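Local atomic coordinates of glycine betaine, L-proline ABC transporter, glycine/betaine/L-proline-binding protein (ProX) (Borrelia burgdorferi, PDB entry 3TMG), a protein that binds glycine betaine and probably delivers it to a membrane ABC transporter for uptake. Residues Val103-Val108 / Ser169-Asn174; Phe123-Ile128 / Ser150-Leu155; Gln137-Gln142 / Leu201-Ile206. All coordinates share one frame; numbering follows the deposited sequence.

Interaction 1 (Val103-Val108 / Ser169-Asn174); sequences VVPSYV and SSIKRN
A type I beta turn at the end of a strand, P105 to V108, meets the C-terminal end of a helix here, with Y107 laid against I171 and N174. N174 closes the helix in a Schellman motif: its phi is positive, and its N bonds to I171 O. The asparagine side chain lies over one face of the Y107 ring, OD1 being 3.5 Å from CE2, and ring and amide planes are 30° apart. On the opposite face, toward the rim, sits P105 CB of the turn itself, so the ring is held between its own turn and the helix end. Y107 CG stands between the backbone N and the carbonyl carbon (chi1 57°), which puts it back over its own backbone. The phenol tip reaches the last helical turn, with Y107 OH 3.4 Å from I171 CA, and its hydrogen bond goes just beyond, to E175 O. The apolar part is small: P105 CG meets I171 CG1 at 3.8 Å, and Y107 CE2 is 4.3 Å from I171 CG1. Within the helix end, R173 NH1 bonds to S169 O (3.1 Å) from the face opposite that used by R173 N. The contact lies at the surface; strand 88-105 enters it beside strands 179-183 and 193-195, and I171 of helix 160-172 also packs on I193.

Interaction 2 (Phe123-Ile128 / Ser150-Leu155); sequences FKNKMI and SKEYEL
K126 and M127 of strand 126-128 pair with E154 and L155 of strand 154-156 in parallel, K126 opposite E154 and M127 opposite L155, and the backbone bonding starts at N125, just before the first strand. E154 uses both its peptide groups: its N gives a nearly straight bond (176°) to N125 O at 2.9 Å, and its O accepts from M127 N at 2.8 Å. In both bonds the donor stands above the acceptor's carbonyl plane. Two CA-H...O contacts, from K126 CA to E154 O and from L155 CA to M127 O, accompany these bonds.

Polar side chains meet at the paired residues and just before them. N125 ND2 donates to E152 O at 2.8 Å, lying in the plane of that carbonyl, while the E152 carboxylate turns elsewhere, to the N atoms of G118 and G120. One water donates both to N125 O (2.9 Å) and to E154 OE1 (2.6 Å), linking the E154 carboxylate to the main chain just ahead of strand 126-128. K126 runs beside E154, pointing the same way, yet K126 NZ stays 5.2 Å from E154 OE1.

Apolar contacts lie on the M127 and L155 face, where M127 CG is 4.2 Å from L155 CD1, and at the F123-Y153 pair. Those rings meet obliquely, planes at 58°, with F123 CD2 3.7 Å from Y153 CE2 at the tyrosine's edge; Y153 OH bonds to L116 O. F123 is also set edge-to-face against W176.

Parallel neighbours connected through helix 135-146 make this a beta-alpha-beta unit, the repeating element of periplasmic-binding-protein lobes.

Interaction 3 (Gln137-Gln142 / Leu201-Ile206); sequences QIVTEQ and LIMGGI. With EDO (1,2-ethanediol), chain F.
The flat group that V139 meets is the peptide joining I202 to M203; no aromatic ring takes part. V139 CG1 stands above the plane of this peptide and beyond its oxygen, 3.4 Å from I202 O. The valine methyl is carried there by the first torsion, CG1 being anti to the backbone N (chi1 -179°). From the loop, M203 answers with a folded side chain (chi2 -64°, chi3 -68°) that runs antiparallel to V139 and brings SD to 3.8 Å from V139 CG1. M203 CE ends 3.7 Å from T140 OG1, a hydroxyl whose hydrogen bond goes to T136 O one helical turn back. I202 CG2 lies farther along the helix, 4.4 Å from Q142 C.

No hydrogen bond crosses between the segments; the loop bonds within itself and to Q100 of strand 88-105. A type I turn runs from L201 to G204, with G204 N 3.1 Å from L201 O. D198 accepts from the N atoms of both I202 and M203, and Q100 NE2 donates to M203 O. Farther on, I206 O takes a 2.8 Å hydrogen bond from O1 of an ethanediol, probably from the crystallisation liquor.

Helix 135-146 carries T136, which binds glycine betaine, near its start. The contact packs the loop leading into strand 207-214 against this helix, the V139 side chain lying about 8 Å (nearest atoms) from the bound trimethyl glycine, in a fold of the periplasmic-binding-protein kind.

Interaction 3 is buried, interaction 2 partly so, and interaction 1 lies at the surface. Interaction 2 pairs the strands of a beta-alpha-beta unit whose helix 135-146 carries one side of interaction 3, and L155 and M127 pack directly on its Q137, T140 and E141. Interaction 2 also touches interaction 1, where F123 meets V104 and V108, whereas interactions 1 and 3 do not touch. Their chemistry differs accordingly. Strand pairing gives interaction 2 main-chain hydrogen bonds and a bridging water. Neither of the others has a hydrogen bond between its segments: interaction 3 relies on methyl and sulfur packing nearest the ligand, and interaction 1 sets an aromatic ring on a helix end.

Interaction 1 (Val103-Val108 / Ser169-Asn174)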
loop_
_atom_site.group_PDB
_atom_site.type_symbol
_atom_site.label_atom_id
_atom_site.label_comp_id
_atom_site.label_asym_id
_atom_site.label_seq_id
_atom_site.Cartn_x
_atom_site.Cartn_y
_atom_site.Cartn_z
ATOM N N VAL A 103 13.237 -5.514 7.322
ATOM C CA VAL A 103 12.645 -6.499 8.199
ATOM C C VAL A 103 13.402 -7.807 8.142
ATOM O O VAL A 103 13.801 -8.286 7.059
ATOM C CB VAL A 103 11.161 -6.736 7.801
ATOM C CG1 VAL A 103 10.572 -7.958 8.498
ATOM C CG2 VAL A 103 10.333 -5.483 8.117
ATOM N N VAL A 104 13.631 -8.374 9.323
ATOM C CA VAL A 104 14.227 -9.699 9.456
ATOM C C VAL A 104 13.356 -10.520 10.425
ATOM O O VAL A 104 12.654 -9.946 11.232
ATOM C CB VAL A 104 15.672 -9.611 10.014
ATOM C CG1 VAL A 104 16.594 -8.856 9.020
ATOM C CG2 VAL A 104 15.670 -8.974 11.409
ATOM N N PRO A 105 13.437 -11.868 10.364
ATOM C CA PRO A 105 12.865 -12.722 11.397
ATOM C C PRO A 105 13.463 -12.326 12.726
ATOM O O PRO A 105 14.648 -11.955 12.804
ATOM C CB PRO A 105 13.359 -14.120 10.999
ATOM C CG PRO A 105 13.501 -14.036 9.516
ATOM C CD PRO A 105 14.089 -12.666 9.302
ATOM N N SER A 106 12.653 -12.400 13.766
ATOM C CA SER A 106 13.095 -12.032 15.105
ATOM C C SER A 106 14.277 -12.857 15.611
ATOM O O SER A 106 15.027 -12.372 16.446
ATOM C CB SER A 106 11.943 -12.150 16.098
ATOM O OG SER A 106 10.980 -11.167 15.760
ATOM N N TYR A 107 14.448 -14.080 15.113
ATOM C CA TYR A 107 15.610 -14.879 15.520
ATOM C C TYR A 107 16.965 -14.359 14.952
ATOM O O TYR A 107 18.021 -14.803 15.382
ATOM C CB TYR A 107 15.397 -16.373 15.249
ATOM C CG TYR A 107 15.089 -16.708 13.806
ATOM C CD1 TYR A 107 16.062 -16.513 12.791
ATOM C CD2 TYR A 107 13.829 -17.192 13.441
ATOM C CE1 TYR A 107 15.785 -16.814 11.465
ATOM C CE2 TYR A 107 13.541 -17.490 12.118
ATOM C CZ TYR A 107 14.521 -17.323 11.157
ATOM O OH TYR A 107 14.235 -17.618 9.878
ATOM N N VAL A 108 16.945 -13.404 14.026
ATOM C CA VAL A 108 18.188 -12.762 13.575
ATOM C C VAL A 108 18.681 -11.757 14.643
ATOM O O VAL A 108 17.973 -10.814 14.996
ATOM C CB VAL A 108 18.030 -12.080 12.196
ATOM C CG1 VAL A 108 19.332 -11.423 11.773
ATOM C CG2 VAL A 108 17.567 -13.084 11.150
ATOM N N SER A 169 9.235 -19.148 3.519
ATOM C CA SER A 169 10.188 -20.242 3.293
ATOM C C SER A 169 11.406 -20.203 4.189
ATOM O O SER A 169 11.789 -21.236 4.768
ATOM C CB SER A 169 10.668 -20.246 1.833
ATOM O OG SER A 169 9.629 -20.651 0.974
ATOM N N SER A 170 12.041 -19.039 4.257
ATOM C CA SER A 170 13.196 -18.818 5.115
ATOM C C SER A 170 12.895 -19.080 6.575
ATOM O O SER A 170 13.713 -19.719 7.276
ATOM C CB SER A 170 13.720 -17.405 4.950
ATOM O OG SER A 170 14.420 -17.294 3.729
ATOM N N ILE A 171 11.739 -18.605 7.043
ATOM C CA ILE A 171 11.395 -18.766 8.463
ATOM C C ILE A 171 11.168 -20.242 8.816
ATOM O O ILE A 171 11.646 -20.708 9.838
ATOM C CB ILE A 171 10.200 -17.905 8.876
ATOM C CG1 ILE A 171 10.677 -16.462 9.065
ATOM C CG2 ILE A 171 9.522 -18.434 10.157
ATOM C CD1 ILE A 171 9.538 -15.484 9.205
ATOM N N LYS A 172 10.446 -20.965 7.958
ATOM C CA LYS A 172 10.300 -22.436 8.122
ATOM C C LYS A 172 11.656 -23.164 8.151
ATOM O O LYS A 172 11.838 -24.120 8.899
ATOM C CB LYS A 172 9.310 -22.992 7.082
ATOM C CG LYS A 172 7.850 -22.838 7.531
ATOM C CD LYS A 172 6.864 -22.528 6.407
ATOM C CE LYS A 172 5.419 -22.722 6.866
ATOM N NZ LYS A 172 4.442 -21.784 6.228
ATOM N N ARG A 173 12.620 -22.690 7.371
ATOM C CA ARG A 173 13.999 -23.201 7.392
ATOM C C ARG A 173 14.863 -22.656 8.518
ATOM O O ARG A 173 16.018 -23.053 8.652
ATOM C CB ARG A 173 14.725 -22.843 6.085
ATOM C CG ARG A 173 14.372 -23.742 4.936
ATOM C CD ARG A 173 14.767 -23.130 3.599
ATOM N NE ARG A 173 14.324 -24.033 2.540
ATOM C CZ ARG A 173 13.049 -24.314 2.296
ATOM N NH1 ARG A 173 12.088 -23.741 3.008
ATOM N NH2 ARG A 173 12.732 -25.154 1.327
ATOM N N ASN A 174 14.334 -21.724 9.300
ATOM C CA ASN A 174 15.149 -20.969 10.241
ATOM C C ASN A 174 16.357 -20.228 9.627
ATOM O O ASN A 174 17.351 -20.021 10.306
ATOM C CB ASN A 174 15.571 -21.833 11.433
ATOM C CG ASN A 174 15.307 -21.144 12.743
ATOM O OD1 ASN A 174 14.159 -20.846 13.069
ATOM N ND2 ASN A 174 16.362 -20.838 13.477
#

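Interaction 2 (Phe123-Ile128 / Ser150-Leu155)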
loop_
_atom_site.group_PDB
_atom_site.type_symbol
_atom_site.label_atom_id
_atom_site.label_comp_id
_atom_site.label_asym_id
_atom_site.label_seq_id
_atom_site.Cartn_x
_atom_site.Cartn_y
_atom_site.Cartn_z
ATOM N N PHE A 123 23.018 -13.771 4.647
ATOM C CA PHE A 123 21.808 -13.486 3.883
ATOM C C PHE A 123 21.922 -13.887 2.425
ATOM O O PHE A 123 21.092 -13.486 1.615
ATOM C CB PHE A 123 21.471 -11.988 3.973
ATOM C CG PHE A 123 21.128 -11.506 5.365
ATOM C CD1 PHE A 123 19.801 -11.527 5.819
ATOM C CD2 PHE A 123 22.121 -10.987 6.208
ATOM C CE1 PHE A 123 19.471 -11.062 7.091
ATOM C CE2 PHE A 123 21.792 -10.500 7.471
ATOM C CZ PHE A 123 20.473 -10.550 7.918
ATOM N N LYS A 124 22.954 -14.667 2.089
ATOM C CA LYS A 124 23.320 -14.937 0.692
ATOM C C LYS A 124 23.468 -13.639 -0.153
ATOM O O LYS A 124 23.129 -13.606 -1.338
ATOM C CB LYS A 124 22.327 -15.939 0.063
ATOM N N ASN A 125 23.968 -12.578 0.480
ATOM C CA ASN A 125 24.215 -11.278 -0.176
ATOM C C ASN A 125 23.059 -10.669 -0.968
ATOM O O ASN A 125 23.267 -10.042 -2.014
ATOM C CB ASN A 125 25.504 -11.367 -1.027
ATOM C CG ASN A 125 26.712 -11.634 -0.180
ATOM O OD1 ASN A 125 27.165 -12.779 -0.064
ATOM N ND2 ASN A 125 27.234 -10.599 0.446
ATOM N N LYS A 126 21.831 -10.819 -0.454
ATOM C CA LYS A 126 20.643 -10.366 -1.162
ATOM C C LYS A 126 19.633 -9.809 -0.168
ATOM O O LYS A 126 19.571 -10.261 0.975
ATOM C CB LYS A 126 19.978 -11.519 -1.933
ATOM C CG LYS A 126 20.781 -12.045 -3.119
ATOM C CD LYS A 126 20.043 -13.199 -3.766
ATOM C CE LYS A 126 20.731 -13.646 -5.031
ATOM N NZ LYS A 126 20.075 -14.936 -5.372
ATOM N N MET A 127 18.871 -8.821 -0.628
ATOM C CA MET A 127 17.672 -8.359 0.051
ATOM C C MET A 127 16.534 -8.626 -0.926
ATOM O O MET A 127 16.533 -8.137 -2.075
ATOM C CB MET A 127 17.770 -6.878 0.377
ATOM C CG MET A 127 16.561 -6.338 1.153
ATOM S SD MET A 127 16.933 -4.674 1.733
ATOM C CE MET A 127 15.477 -4.411 2.794
ATOM N N ILE A 128 15.602 -9.456 -0.490
ATOM C CA ILE A 128 14.513 -9.914 -1.336
ATOM C C ILE A 128 13.399 -8.867 -1.328
ATOM O O ILE A 128 12.653 -8.764 -0.360
ATOM C CB ILE A 128 14.011 -11.312 -0.867
ATOM C CG1 ILE A 128 15.158 -12.343 -0.849
ATOM C CG2 ILE A 128 12.826 -11.789 -1.701
ATOM C CD1 ILE A 128 15.907 -12.473 -2.184
ATOM N N SER A 150 25.172 -1.290 -0.277
ATOM C CA SER A 150 24.730 -1.655 -1.612
ATOM C C SER A 150 25.689 -2.572 -2.373
ATOM O O SER A 150 25.244 -3.289 -3.262
ATOM C CB SER A 150 24.464 -0.403 -2.434
ATOM O OG SER A 150 25.721 0.215 -2.688
ATOM N N LYS A 151 26.984 -2.550 -2.047
ATOM C CA LYS A 151 27.928 -3.473 -2.667
ATOM C C LYS A 151 27.853 -4.897 -2.073
ATOM O O LYS A 151 28.265 -5.851 -2.726
ATOM C CB LYS A 151 29.376 -2.920 -2.592
ATOM N N GLU A 152 27.318 -5.028 -0.854
ATOM C CA GLU A 152 27.313 -6.291 -0.107
ATOM C C GLU A 152 25.946 -6.988 -0.159
ATOM O O GLU A 152 25.851 -8.226 -0.030
ATOM C CB GLU A 152 27.679 -6.008 1.339
ATOM C CG GLU A 152 27.946 -7.249 2.163
ATOM C CD GLU A 152 28.244 -6.952 3.619
ATOM O OE1 GLU A 152 28.221 -5.763 4.037
ATOM O OE2 GLU A 152 28.503 -7.926 4.347
ATOM N N TYR A 153 24.895 -6.183 -0.324
ATOM C CA TYR A 153 23.523 -6.699 -0.479
ATOM C C TYR A 153 22.935 -6.334 -1.832
ATOM O O TYR A 153 22.717 -5.173 -2.134
ATOM C CB TYR A 153 22.601 -6.187 0.632
ATOM C CG TYR A 153 22.984 -6.673 2.001
ATOM C CD1 TYR A 153 24.064 -6.098 2.693
ATOM C CD2 TYR A 153 22.288 -7.727 2.612
ATOM C CE1 TYR A 153 24.434 -6.559 3.949
ATOM C CE2 TYR A 153 22.651 -8.193 3.871
ATOM C CZ TYR A 153 23.705 -7.603 4.541
ATOM O OH TYR A 153 24.084 -8.080 5.784
ATOM N N GLU A 154 22.620 -7.327 -2.633
ATOM C CA GLU A 154 21.946 -7.057 -3.888
ATOM C C GLU A 154 20.448 -6.985 -3.625
ATOM O O GLU A 154 19.860 -7.916 -3.084
ATOM C CB GLU A 154 22.285 -8.148 -4.892
ATOM C CG GLU A 154 21.414 -8.188 -6.135
ATOM C CD GLU A 154 21.530 -9.532 -6.892
ATOM O OE1 GLU A 154 22.344 -10.424 -6.501
ATOM O OE2 GLU A 154 20.774 -9.699 -7.876
ATOM N N LEU A 155 19.824 -5.867 -3.997
ATOM C CA LEU A 155 18.402 -5.727 -3.815
ATOM C C LEU A 155 17.699 -6.362 -5.010
ATOM O O LEU A 155 17.940 -5.958 -6.166
ATOM C CB LEU A 155 18.019 -4.246 -3.679
ATOM C CG LEU A 155 16.535 -3.929 -3.732
ATOM C CD1 LEU A 155 15.773 -4.580 -2.557
ATOM C CD2 LEU A 155 16.308 -2.419 -3.749
HETATM O O HOH W 1 23.793 -11.364 -4.536
#

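Interaction 3 (Gln137-Gln142 / Leu201-Ile206)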
loop_
_atom_site.group_PDB
_atom_site.type_symbol
_atom_site.label_atom_id
_atom_site.label_comp_id
_atom_site.label_asym_id
_atom_site.label_seq_id
_atom_site.Cartn_x
_atom_site.Cartn_y
_atom_site.Cartn_z
ATOM N N GLN A 137 10.336 0.125 -2.706
ATOM C CA GLN A 137 11.533 -0.421 -3.364
ATOM C C GLN A 137 12.583 0.645 -3.705
ATOM O O GLN A 137 13.804 0.439 -3.540
ATOM C CB GLN A 137 11.123 -1.151 -4.643
ATOM C CG GLN A 137 12.240 -1.970 -5.331
ATOM C CD GLN A 137 12.458 -3.341 -4.708
ATOM O OE1 GLN A 137 11.890 -3.665 -3.661
ATOM N NE2 GLN A 137 13.357 -4.125 -5.312
ATOM N N ILE A 138 12.110 1.769 -4.229
ATOM C CA ILE A 138 12.970 2.927 -4.476
ATOM C C ILE A 138 13.704 3.379 -3.194
ATOM O O ILE A 138 14.959 3.537 -3.170
ATOM C CB ILE A 138 12.162 4.095 -5.078
ATOM C CG1 ILE A 138 11.593 3.690 -6.472
ATOM C CG2 ILE A 138 13.047 5.361 -5.153
ATOM C CD1 ILE A 138 10.828 4.799 -7.201
ATOM N N VAL A 139 12.944 3.569 -2.117
ATOM C CA VAL A 139 13.550 4.127 -0.880
ATOM C C VAL A 139 14.482 3.091 -0.233
ATOM O O VAL A 139 15.511 3.418 0.315
ATOM C CB VAL A 139 12.482 4.601 0.132
ATOM C CG1 VAL A 139 13.180 5.169 1.355
ATOM C CG2 VAL A 139 11.643 5.734 -0.528
ATOM N N THR A 140 14.114 1.826 -0.342
ATOM C CA THR A 140 15.011 0.750 0.126
ATOM C C THR A 140 16.392 0.809 -0.579
ATOM O O THR A 140 17.439 0.690 0.057
ATOM C CB THR A 140 14.378 -0.613 -0.136
ATOM O OG1 THR A 140 13.215 -0.762 0.699
ATOM C CG2 THR A 140 15.376 -1.712 0.203
ATOM N N GLU A 141 16.385 0.965 -1.891
ATOM C CA GLU A 141 17.646 1.102 -2.627
ATOM C C GLU A 141 18.407 2.349 -2.161
ATOM O O GLU A 141 19.646 2.330 -2.029
ATOM C CB GLU A 141 17.376 1.166 -4.129
ATOM C CG GLU A 141 18.636 1.238 -4.962
ATOM C CD GLU A 141 18.330 1.602 -6.396
ATOM O OE1 GLU A 141 17.177 1.978 -6.689
ATOM O OE2 GLU A 141 19.246 1.492 -7.239
ATOM N N GLN A 142 17.681 3.441 -1.895
ATOM C CA GLN A 142 18.346 4.655 -1.401
ATOM C C GLN A 142 18.962 4.418 0.002
ATOM O O GLN A 142 20.080 4.886 0.278
ATOM C CB GLN A 142 17.362 5.843 -1.406
ATOM C CG GLN A 142 16.953 6.240 -2.837
ATOM C CD GLN A 142 15.816 7.258 -2.913
ATOM O OE1 GLN A 142 15.001 7.378 -2.012
ATOM N NE2 GLN A 142 15.761 7.989 -4.019
ATOM N N LEU A 201 16.627 7.717 9.647
ATOM C CA LEU A 201 15.220 7.798 9.210
ATOM C C LEU A 201 15.089 7.893 7.684
ATOM O O LEU A 201 14.236 8.578 7.186
ATOM C CB LEU A 201 14.483 8.994 9.874
ATOM C CG LEU A 201 13.015 8.734 10.241
ATOM C CD1 LEU A 201 12.965 7.723 11.382
ATOM C CD2 LEU A 201 12.340 10.038 10.659
ATOM N N ILE A 202 15.962 7.214 6.943
ATOM C CA ILE A 202 15.850 7.221 5.501
ATOM C C ILE A 202 14.490 6.637 5.031
ATOM O O ILE A 202 13.912 7.086 4.044
ATOM C CB ILE A 202 17.056 6.459 4.881
ATOM C CG1 ILE A 202 18.387 6.993 5.462
ATOM C CG2 ILE A 202 17.007 6.511 3.351
ATOM C CD1 ILE A 202 18.703 8.477 5.176
ATOM N N MET A 203 13.988 5.639 5.750
ATOM C CA MET A 203 12.716 5.027 5.400
ATOM C C MET A 203 11.500 5.833 5.881
ATOM O O MET A 203 10.332 5.463 5.588
ATOM C CB MET A 203 12.618 3.606 5.966
ATOM C CG MET A 203 13.787 2.667 5.621
ATOM S SD MET A 203 13.871 2.378 3.856
ATOM C CE MET A 203 12.383 1.431 3.527
ATOM N N GLY A 204 11.742 6.914 6.621
ATOM C CA GLY A 204 10.632 7.783 7.062
ATOM C C GLY A 204 10.151 7.417 8.461
ATOM O O GLY A 204 10.483 6.353 8.983
ATOM N N GLY A 205 9.393 8.313 9.091
ATOM C CA GLY A 205 8.745 7.974 10.380
ATOM C C GLY A 205 7.415 7.304 10.088
ATOM O O GLY A 205 7.269 6.592 9.082
ATOM N N ILE A 206 6.444 7.500 10.981
ATOM C CA ILE A 206 5.130 6.876 10.837
ATOM C C ILE A 206 4.379 7.808 9.876
ATOM O O ILE A 206 4.310 9.009 10.133
ATOM C CB ILE A 206 4.481 6.744 12.243
ATOM C CG1 ILE A 206 5.425 5.955 13.146
ATOM C CG2 ILE A 206 3.060 6.187 12.174
ATOM C CD1 ILE A 206 5.262 6.254 14.615
HETATM C C1 EDO F . 0.787 10.355 10.173
HETATM O O1 EDO F . 2.119 10.797 9.844
HETATM C C2 EDO F . 0.755 10.421 11.692
HETATM O O2 EDO F . 1.194 9.156 12.222
#